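Local coordinates for protein endoglucanase (Uncultured bacterium, PDB 3X17) that probably hydrolyses internal beta-1,4-glucosidic bonds of cellulose, being a family 9 endoglucanase with an (alpha/alpha)6 barrel and an N-terminal Ig-like domain, at residues A[218-221]-A[222-225]; A[362-365]-A[366-370]; A[401-404]-A[405-409]; A[478-481]-A[482-485]; A[513-517]-A[518-522]. One frame throughout, in Å; residues are numbered along the deposited sequence.

Interaction 1 of 5, residues A[218-221]-A[222-225]; sequences GVPD and ILDE. With CA (calcium ion), chain D.
Asp221 and Asp224 reach one calcium ion with carboxylates that cross at a slant, their planes 50° apart. Each gives a single oxygen: Asp221 OD1 and Asp224 OD2 both bind the metal and stand 3.6 Å from each other as fellow ligands. In both residues CG lies anti to the carbonyl carbon and beside the backbone N (chi1 -79° and -66°), which turns the two carboxylates back to the loop before the helix. That loop contributes a main-chain ligand, Val219 O, 2.3 Å from the calcium ion, while Asp207, Glu214 and Asn217 supply the other three protein ligands. The site therefore ties the loop after helix 184-200 to the first turn of helix 221-235 in the (alpha/alpha)6 barrel, with Pro220 at the N-cap. Pro220 O takes two amides, Leu223 N at 2.9 Å from above the carbonyl plane and Asp224 N at 3.2 Å within it; Glu225 N follows with a 2.8 Å bond to Asp221 O. Away from the metal the contacts are apolar. Leu223 runs side by side with Pro220, its CD1 4.0 Å from Pro220 CD, whereas Val219 meets Leu223 at about a right angle, with Val219 CG1 3.9 Å from Leu223 CB. Tyr198 of helix 184-200 packs against Pro220, Ile222 and Leu223. The Asp221 carboxylate has a further polar partner in Leu210, and Glu225 OE1 makes a salt bridge with Arg131.

Interaction 2 of 5, residues A[362-365]-A[366-370]; sequences RMAR and TGLPA
Met363 and Thr366 are the residues most deeply engaged where helix 354-366 gives way to the loop leading to helix 381-390, a helix C-terminus left through a glycine with positive phi. Met363 works at both ends. Its carbonyl O receives two amides of the closing turn: Gly367 N, 2.8 Å away, arrives almost head-on, while Thr366 N, 3.1 Å away, sits well above the carbonyl plane and makes a more bent bond. The side chain, meanwhile, runs out along the departing loop. Met363 CG passes 3.4 Å from Gly367 O, and the thioether then crosses the Pro369 ring at about a right angle. Phe341 of helix 337-351 packs on both Met363 and Pro369, so the two side chains share an aromatic neighbour. Thr366 presents OG1 to the last turn: with chi1 at 42° this oxygen stands between the backbone N and the carbonyl carbon, 3.6 Å from Met363 O. Gly367 then makes the exit with phi 143°, an angle at which any CB would press on the carbonyl O of Thr366. Once past it, Leu368 folds its end back against the helix, CD2 lying 3.8 Å from Ala364 CA, while Arg401 and Leu402 of helix 396-418 also touch the leucine. Farther along, the Met363 SD atom meets Pro369 at its CD, 3.4 Å away, with Pro369 CG slightly farther off.

Interaction 3 of 5, residues A[401-404]-A[405-409]; sequences RLVQ and RILEG
Arg401 offers its carbonyl O to Arg405 N, 3.1 Å away and nearly straight, and the same oxygen takes a weak 3.1 Å bond from Gln404 NE2; its guanidinium bonds Ala364 O of helix 354-366 through NH2. Leu402 continues the i to i+4 ladder of helix 396-418, its O bonding Ile406 N, while its side chain packs on Tyr384, Tyr387 and Val388 of helix 381-390. Val403 runs alongside Leu407, CG1 3.9 Å from Leu407 CD1, on the flank where Leu407 meets Ala449 of helix 435-452. Gln404 bonds Glu408 N through its O, and its amide leans over Arg405: bent at chi2 (-115°), the chain brings NE2 3.9 Å above one face of the Arg405 guanidinium, toward its rim, the planes 63° apart. NE2 also lies 3.7 Å from Arg405 CG. Were Arg405 cut back to alanine, the Gln404 amide would lose the flat group it leans over and is likely to turn more freely away from Arg401 O. At the guanidinium edge, Arg401 NE stands 4.3 Å from Arg405 NH1, so two like charges lie close, which may cost some mutual repulsion, though Arg401 also has Ala364 O as a partner.

Interaction 4 of 5, residues A[478-481]-A[482-485]; sequences SYVT and GLGS
Ser478 and Leu483 are joined by the shorter of the two hydrogen bonds between 478-481 and 482-485, Ser478 OG giving its proton to Leu483 O over 2.8 Å from above the carbonyl plane. The hydroxyl gets there because OG lies anti to the serine's own backbone N (chi1 162°), and in that position it also accepts a weak bond from Val480 N at 3.3 Å. One hydroxyl thus ties both limbs of the loop. A second bond, Leu483 N to Val480 O at 3.2 Å, closes the type II beta turn from Val480 to Leu483. An alanine at Ser478 removes the donor to Leu483 O, and this carbonyl is likely to be left without that mate and the two limbs less firmly tied.

The apolar contact is a single tight one. Val480 and Leu483 lie side by side and point the same way, Val480 CG1 pressing to 3.5 Å from Leu483 CD1, closer than carbons usually sit.

Conformation is the third element. Gly482 occupies the third position of the turn with phi 73°, where a CB would run into Thr481 O. Gly484, again at positive phi, passes so near Ser478 that a CB there would be tight against Ser478 CB.

Outside the turn, Thr481 OG1 bonds Val503 O and Leu506 N, and Tyr479 meets Tyr529 edge-to-face. The loop lies between helices 456-469 and 494-499, with Tyr479 paired through its backbone to Val469 at the end of the former, and Gln22, in the Ig-like domain close to strand 24-25, reaching Ser478 and bonding Ser485 N.

Interaction 5 of 5, residues A[513-517]-A[518-522]; sequences DHPQT and KAIRP
Pro515 rests against Pro522 at the mouth of this loop, the two rings set obliquely with Pro515 CD 3.7 Å from Pro522 CB and 3.6 Å from Pro522 CA. Next to it Pro522 CA approaches Asp513 O at 3.4 Å in a CA-H...O contact. Pro515 also faces the end of Ile520, but that approach is modelled too tightly to be trusted in detail. Farther toward the bend a water spans the two limbs, donating to Thr517 O over 3.1 Å and to Ile520 O over 2.7 Å.

The limbs run in nearly opposite directions, 166° apart end to end, folding back at Thr517 and Lys518 as a long loop between helices 494-499 and 543-558 of the family 9 region. A second shell fixes both ends. Asp513 OD1 bonds Gly525 N and its OD2 bonds Phe431 N, while the Asp513 backbone pairs with Phe431 and His523. At the bend, Thr517 OG1 stands between its backbone N and carbonyl carbon (chi1 68°) and bonds Glu537 OE1, an oxygen that also receives Gln516 N. Ile520 packs on Ala530 and Glu537.

No direct hydrogen bond joins the two limbs. Between the limbs themselves the contacts are proline packing, one CA-H...O contact and the shared water, which supplies a donor to each of two carbonyl oxygens, neither of which could donate to the other.

How the interactions relate
Interactions 2 and 3 form the one touching pair: their centres lie 14 Å apart, Ala364 O probably takes a hydrogen bond from Arg401 NH2 at 3.0 Å, and Leu368 CD1 packs 3.7 Å from Leu402 CD2, joining the C-terminal end of helix 354-366 and its exit loop to helix 396-418. Interaction 1 is remote from both, its centre 36 and 32 Å away, and carries three ligands of one calcium ion, with the Glu225 side chain about 12 Å from the zinc. A second calcium lies about 8 Å from the side chain of Pro369 in interaction 2. Interactions 4 and 5 both belong to long C-terminal loops; their nearest atoms are about 10 Å apart, and interaction 4 sits across the chain's centre from interactions 2 and 3.

Interaction 1 of 5, residues A[218-221]-A[222-225]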
# COMPACT_ATOMS: atom_id res chain seq x y z
N GLY A 218 -10.53 16.10 17.76
CA GLY A 218 -9.26 16.77 18.03
C GLY A 218 -8.02 15.98 17.63
O GLY A 218 -6.89 16.43 17.88
N VAL A 219 -8.22 14.82 17.01
CA VAL A 219 -7.11 13.94 16.60
C VAL A 219 -7.15 13.76 15.06
O VAL A 219 -8.21 13.51 14.48
CB VAL A 219 -7.21 12.57 17.32
CG1 VAL A 219 -6.07 11.64 16.95
CG2 VAL A 219 -7.30 12.75 18.88
N PRO A 220 -6.00 13.86 14.38
CA PRO A 220 -6.03 13.62 12.94
C PRO A 220 -6.74 12.31 12.61
O PRO A 220 -6.47 11.31 13.27
CB PRO A 220 -4.55 13.54 12.57
CG PRO A 220 -3.89 14.44 13.63
CD PRO A 220 -4.62 14.02 14.88
N ASP A 221 -7.65 12.35 11.65
CA ASP A 221 -8.51 11.22 11.35
C ASP A 221 -7.70 9.99 10.96
O ASP A 221 -8.09 8.87 11.24
CB ASP A 221 -9.48 11.57 10.21
CG ASP A 221 -10.65 12.40 10.69
OD1 ASP A 221 -10.66 12.74 11.88
OD2 ASP A 221 -11.52 12.75 9.87
N ILE A 222 -6.59 10.19 10.25
CA ILE A 222 -5.74 9.06 9.85
C ILE A 222 -5.30 8.30 11.10
O ILE A 222 -5.26 7.08 11.10
CB ILE A 222 -4.48 9.49 9.03
CG1 ILE A 222 -3.72 8.25 8.48
CG2 ILE A 222 -3.53 10.27 9.91
CD1 ILE A 222 -4.54 7.40 7.51
N LEU A 223 -5.11 9.02 12.22
CA LEU A 223 -4.76 8.38 13.50
C LEU A 223 -5.94 7.69 14.17
O LEU A 223 -5.80 6.60 14.71
CB LEU A 223 -4.10 9.37 14.47
CG LEU A 223 -2.79 10.00 13.96
CD1 LEU A 223 -2.14 10.84 15.04
CD2 LEU A 223 -1.84 8.93 13.44
N ASP A 224 -7.13 8.25 14.05
CA ASP A 224 -8.33 7.52 14.43
C ASP A 224 -8.45 6.22 13.65
O ASP A 224 -8.80 5.19 14.21
CB ASP A 224 -9.58 8.36 14.26
CG ASP A 224 -9.61 9.54 15.21
OD1 ASP A 224 -9.34 9.36 16.43
OD2 ASP A 224 -9.79 10.66 14.71
N GLU A 225 -8.16 6.26 12.34
CA GLU A 225 -8.30 5.02 11.57
C GLU A 225 -7.29 3.99 12.06
O GLU A 225 -7.63 2.84 12.30
CB GLU A 225 -8.12 5.25 10.07
CG GLU A 225 -8.56 4.01 9.25
CD GLU A 225 -10.06 3.74 9.38
OE1 GLU A 225 -10.84 4.73 9.33
OE2 GLU A 225 -10.46 2.58 9.61
CA CA D . -10.47 13.00 14.42

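Interaction 2 of 5, residues A[362-365]-A[366-370]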
# COMPACT_ATOMS: atom_id res chain seq x y z
N ARG A 362 23.40 -7.17 18.90
CA ARG A 362 23.61 -8.61 18.73
C ARG A 362 23.35 -9.04 17.28
O ARG A 362 24.19 -9.72 16.65
CB ARG A 362 22.71 -9.39 19.69
CG ARG A 362 22.96 -10.90 19.74
CD ARG A 362 21.95 -11.64 20.68
NE ARG A 362 21.30 -10.73 21.63
CZ ARG A 362 20.02 -10.81 22.01
NH1 ARG A 362 19.23 -11.78 21.54
NH2 ARG A 362 19.52 -9.92 22.87
N MET A 363 22.21 -8.61 16.73
CA MET A 363 21.91 -8.90 15.33
C MET A 363 22.93 -8.28 14.40
O MET A 363 23.25 -8.86 13.38
CB MET A 363 20.51 -8.45 14.90
CG MET A 363 19.94 -9.35 13.81
SD MET A 363 18.37 -8.80 13.09
CE MET A 363 17.19 -9.67 14.13
N ALA A 364 23.36 -7.06 14.72
CA ALA A 364 24.33 -6.36 13.86
C ALA A 364 25.65 -7.15 13.72
O ALA A 364 26.27 -7.15 12.64
CB ALA A 364 24.59 -4.95 14.37
N ARG A 365 26.00 -7.91 14.76
CA ARG A 365 27.14 -8.82 14.69
C ARG A 365 27.01 -10.00 13.71
O ARG A 365 27.99 -10.42 13.10
CB ARG A 365 27.51 -9.32 16.09
CG ARG A 365 28.76 -8.66 16.68
CD ARG A 365 28.93 -9.03 18.15
NE ARG A 365 28.50 -7.96 19.06
CZ ARG A 365 27.57 -8.10 20.01
NH1 ARG A 365 26.98 -9.28 20.20
NH2 ARG A 365 27.24 -7.07 20.77
N THR A 366 25.81 -10.55 13.56
CA THR A 366 25.65 -11.75 12.74
C THR A 366 25.02 -11.49 11.38
O THR A 366 25.20 -12.27 10.43
CB THR A 366 24.88 -12.87 13.48
OG1 THR A 366 23.78 -12.30 14.19
CG2 THR A 366 25.80 -13.59 14.47
N GLY A 367 24.35 -10.35 11.26
CA GLY A 367 23.76 -9.95 9.98
C GLY A 367 22.42 -9.27 10.20
O GLY A 367 21.57 -9.79 10.90
N LEU A 368 22.31 -8.03 9.73
CA LEU A 368 21.05 -7.30 9.83
C LEU A 368 20.08 -7.89 8.82
O LEU A 368 20.50 -8.50 7.84
CB LEU A 368 21.28 -5.83 9.52
CG LEU A 368 22.14 -5.05 10.50
CD1 LEU A 368 22.56 -3.71 9.88
CD2 LEU A 368 21.43 -4.86 11.83
N PRO A 369 18.77 -7.69 9.04
CA PRO A 369 17.75 -8.15 8.09
C PRO A 369 18.08 -7.58 6.71
O PRO A 369 18.62 -6.48 6.63
CB PRO A 369 16.47 -7.48 8.61
CG PRO A 369 16.71 -7.27 10.06
CD PRO A 369 18.18 -7.00 10.21
N ALA A 370 17.76 -8.30 5.64
CA ALA A 370 17.88 -7.73 4.29
C ALA A 370 17.05 -6.44 4.18
O ALA A 370 16.00 -6.31 4.84
CB ALA A 370 17.44 -8.75 3.21

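Interaction 3 of 5, residues A[401-404]-A[405-409]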
# COMPACT_ATOMS: atom_id res chain seq x y z
N ARG A 401 25.88 1.90 8.96
CA ARG A 401 25.47 0.75 8.14
C ARG A 401 24.02 0.87 7.65
O ARG A 401 23.73 0.67 6.47
CB ARG A 401 25.70 -0.58 8.89
CG ARG A 401 27.18 -0.96 8.90
CD ARG A 401 27.46 -1.97 9.98
NE ARG A 401 26.82 -3.25 9.69
CZ ARG A 401 26.73 -4.24 10.55
NH1 ARG A 401 27.28 -4.12 11.76
NH2 ARG A 401 26.08 -5.36 10.22
N LEU A 402 23.14 1.31 8.54
CA LEU A 402 21.74 1.48 8.20
C LEU A 402 21.57 2.52 7.10
O LEU A 402 20.84 2.28 6.12
CB LEU A 402 20.94 1.88 9.44
CG LEU A 402 20.99 0.84 10.58
CD1 LEU A 402 20.19 1.28 11.79
CD2 LEU A 402 20.58 -0.55 10.11
N VAL A 403 22.32 3.61 7.19
CA VAL A 403 22.21 4.70 6.22
C VAL A 403 22.60 4.19 4.85
O VAL A 403 21.86 4.37 3.87
CB VAL A 403 23.06 5.96 6.63
CG1 VAL A 403 23.22 6.89 5.44
CG2 VAL A 403 22.38 6.74 7.77
N GLN A 404 23.79 3.59 4.77
CA GLN A 404 24.31 3.02 3.52
C GLN A 404 23.31 2.04 2.84
O GLN A 404 23.14 2.07 1.62
CB GLN A 404 25.65 2.33 3.80
CG GLN A 404 26.08 1.34 2.72
CD GLN A 404 26.12 -0.11 3.19
OE1 GLN A 404 26.31 -1.03 2.38
NE2 GLN A 404 25.96 -0.33 4.50
N ARG A 405 22.69 1.16 3.63
CA ARG A 405 21.66 0.28 3.08
C ARG A 405 20.44 1.03 2.56
O ARG A 405 19.93 0.72 1.48
CB ARG A 405 21.29 -0.81 4.08
CG ARG A 405 22.51 -1.57 4.57
CD ARG A 405 22.28 -3.06 4.60
NE ARG A 405 23.42 -3.79 4.04
CZ ARG A 405 24.52 -4.14 4.71
NH1 ARG A 405 24.69 -3.80 6.00
NH2 ARG A 405 25.47 -4.83 4.09
N ILE A 406 20.05 2.09 3.25
CA ILE A 406 18.92 2.89 2.79
C ILE A 406 19.21 3.53 1.43
O ILE A 406 18.36 3.50 0.52
CB ILE A 406 18.52 3.96 3.83
CG1 ILE A 406 17.93 3.28 5.07
CG2 ILE A 406 17.51 4.95 3.24
CD1 ILE A 406 17.66 4.22 6.25
N LEU A 407 20.42 4.06 1.27
CA LEU A 407 20.77 4.74 0.01
C LEU A 407 21.00 3.76 -1.13
O LEU A 407 20.63 4.03 -2.29
CB LEU A 407 21.98 5.67 0.20
CG LEU A 407 21.83 6.75 1.30
CD1 LEU A 407 23.19 7.41 1.54
CD2 LEU A 407 20.77 7.82 0.93
N GLU A 408 21.59 2.62 -0.81
CA GLU A 408 21.75 1.53 -1.77
C GLU A 408 20.38 0.98 -2.25
O GLU A 408 20.17 0.79 -3.45
CB GLU A 408 22.67 0.42 -1.20
CG GLU A 408 22.87 -0.79 -2.10
CD GLU A 408 23.41 -0.43 -3.50
OE1 GLU A 408 24.06 0.63 -3.65
OE2 GLU A 408 23.19 -1.23 -4.45
N GLY A 409 19.42 0.82 -1.34
CA GLY A 409 18.08 0.34 -1.70
C GLY A 409 17.39 1.25 -2.71
O GLY A 409 16.93 0.81 -3.78

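Interaction 4 of 5, residues A[478-481]-A[482-485]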
# COMPACT_ATOMS: atom_id res chain seq x y z
N SER A 478 -6.56 2.77 -14.59
CA SER A 478 -6.39 3.23 -13.20
C SER A 478 -6.63 2.03 -12.31
O SER A 478 -7.64 1.34 -12.48
CB SER A 478 -7.43 4.29 -12.86
OG SER A 478 -7.55 4.44 -11.44
N TYR A 479 -5.69 1.74 -11.42
CA TYR A 479 -5.83 0.56 -10.58
C TYR A 479 -6.48 0.89 -9.25
O TYR A 479 -6.53 0.06 -8.36
CB TYR A 479 -4.47 -0.12 -10.36
CG TYR A 479 -3.91 -0.79 -11.63
CD1 TYR A 479 -4.55 -1.91 -12.21
CD2 TYR A 479 -2.81 -0.26 -12.29
CE1 TYR A 479 -4.03 -2.53 -13.37
CE2 TYR A 479 -2.28 -0.87 -13.46
CZ TYR A 479 -2.91 -1.99 -14.00
OH TYR A 479 -2.40 -2.57 -15.14
N VAL A 480 -6.97 2.13 -9.10
CA VAL A 480 -7.60 2.53 -7.86
C VAL A 480 -9.08 2.77 -8.09
O VAL A 480 -9.47 3.58 -8.93
CB VAL A 480 -6.98 3.80 -7.24
CG1 VAL A 480 -7.67 4.09 -5.90
CG2 VAL A 480 -5.50 3.63 -7.02
N THR A 481 -9.92 2.09 -7.32
CA THR A 481 -11.36 2.16 -7.56
C THR A 481 -11.86 3.58 -7.38
O THR A 481 -11.42 4.28 -6.45
CB THR A 481 -12.15 1.24 -6.62
OG1 THR A 481 -11.87 1.59 -5.26
CG2 THR A 481 -11.73 -0.19 -6.85
N GLY A 482 -12.79 3.99 -8.24
CA GLY A 482 -13.41 5.32 -8.10
C GLY A 482 -12.51 6.50 -8.48
O GLY A 482 -12.91 7.66 -8.33
N LEU A 483 -11.31 6.21 -8.98
CA LEU A 483 -10.38 7.25 -9.43
C LEU A 483 -10.06 7.16 -10.91
O LEU A 483 -9.86 6.07 -11.45
CB LEU A 483 -9.08 7.22 -8.61
CG LEU A 483 -9.20 7.44 -7.09
CD1 LEU A 483 -7.84 7.51 -6.42
CD2 LEU A 483 -10.06 8.68 -6.75
N GLY A 484 -9.92 8.32 -11.55
CA GLY A 484 -9.54 8.39 -12.96
C GLY A 484 -10.70 7.98 -13.85
O GLY A 484 -11.85 7.92 -13.40
N SER A 485 -10.42 7.72 -15.12
CA SER A 485 -11.51 7.50 -16.07
C SER A 485 -11.68 6.05 -16.43
O SER A 485 -12.70 5.69 -16.97
CB SER A 485 -11.36 8.36 -17.32
OG SER A 485 -10.20 8.00 -18.05

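Interaction 5 of 5, residues A[513-517]-A[518-522]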
# COMPACT_ATOMS: atom_id res chain seq x y z
N ASP A 513 2.53 -12.09 -13.36
CA ASP A 513 3.04 -13.06 -14.31
C ASP A 513 2.56 -14.48 -13.99
O ASP A 513 2.67 -15.37 -14.83
CB ASP A 513 4.58 -13.04 -14.32
CG ASP A 513 5.16 -11.91 -15.18
OD1 ASP A 513 4.68 -11.72 -16.33
OD2 ASP A 513 6.08 -11.21 -14.70
N HIS A 514 2.10 -14.71 -12.76
CA HIS A 514 1.86 -16.07 -12.29
C HIS A 514 0.41 -16.28 -11.90
O HIS A 514 0.07 -16.24 -10.73
CB HIS A 514 2.79 -16.44 -11.12
CG HIS A 514 4.24 -16.26 -11.43
ND1 HIS A 514 4.96 -15.17 -10.99
CD2 HIS A 514 5.07 -16.95 -12.26
CE1 HIS A 514 6.19 -15.22 -11.49
NE2 HIS A 514 6.27 -16.28 -12.28
N PRO A 515 -0.45 -16.53 -12.90
CA PRO A 515 -1.90 -16.63 -12.72
C PRO A 515 -2.35 -17.80 -11.84
O PRO A 515 -1.69 -18.82 -11.80
CB PRO A 515 -2.42 -16.85 -14.15
CG PRO A 515 -1.25 -17.38 -14.93
CD PRO A 515 -0.04 -16.77 -14.29
N GLN A 516 -3.56 -17.66 -11.30
CA GLN A 516 -4.19 -18.66 -10.44
C GLN A 516 -5.59 -18.94 -10.97
O GLN A 516 -6.24 -19.87 -10.51
CB GLN A 516 -4.37 -18.11 -9.02
CG GLN A 516 -3.08 -17.68 -8.38
CD GLN A 516 -2.87 -18.32 -7.02
OE1 GLN A 516 -1.76 -18.32 -6.51
NE2 GLN A 516 -3.95 -18.83 -6.42
N THR A 517 -6.09 -18.05 -11.80
CA THR A 517 -7.46 -18.14 -12.24
C THR A 517 -7.51 -18.15 -13.76
O THR A 517 -6.47 -18.23 -14.42
CB THR A 517 -8.33 -16.98 -11.69
OG1 THR A 517 -7.91 -15.75 -12.29
CG2 THR A 517 -8.15 -16.85 -10.19
N LYS A 518 -8.72 -18.08 -14.29
CA LYS A 518 -8.96 -18.42 -15.68
C LYS A 518 -8.63 -17.24 -16.61
O LYS A 518 -8.17 -17.44 -17.73
CB LYS A 518 -10.42 -18.86 -15.87
CG LYS A 518 -10.69 -19.55 -17.22
CD LYS A 518 -11.73 -20.68 -17.09
CE LYS A 518 -12.71 -20.68 -18.29
NZ LYS A 518 -13.60 -19.48 -18.35
N ALA A 519 -8.83 -16.03 -16.11
CA ALA A 519 -9.04 -14.88 -16.99
C ALA A 519 -7.77 -14.12 -17.38
O ALA A 519 -7.84 -13.14 -18.12
CB ALA A 519 -10.08 -13.92 -16.40
N ILE A 520 -6.61 -14.58 -16.92
CA ILE A 520 -5.34 -14.07 -17.40
C ILE A 520 -4.37 -15.21 -17.66
O ILE A 520 -4.27 -16.16 -16.87
CB ILE A 520 -4.66 -13.13 -16.38
CG1 ILE A 520 -4.56 -13.82 -15.02
CG2 ILE A 520 -5.41 -11.81 -16.25
CD1 ILE A 520 -3.14 -14.22 -14.66
N ARG A 521 -3.56 -15.05 -18.70
CA ARG A 521 -2.48 -16.00 -18.92
C ARG A 521 -1.10 -15.58 -18.40
O ARG A 521 -0.91 -14.44 -17.99
CB ARG A 521 -2.46 -16.48 -20.37
CG ARG A 521 -2.26 -15.44 -21.40
CD ARG A 521 -1.88 -16.18 -22.67
NE ARG A 521 -1.76 -15.27 -23.80
CZ ARG A 521 -0.87 -15.39 -24.77
NH1 ARG A 521 0.03 -16.37 -24.73
NH2 ARG A 521 -0.88 -14.53 -25.77
N PRO A 522 -0.16 -16.54 -18.32
CA PRO A 522 1.12 -16.32 -17.65
C PRO A 522 2.10 -15.47 -18.45
O PRO A 522 2.01 -15.42 -19.69
CB PRO A 522 1.69 -17.74 -17.47
CG PRO A 522 1.07 -18.53 -18.63
CD PRO A 522 -0.33 -17.95 -18.75
O HOH W 1 -4.65 -18.85 -16.91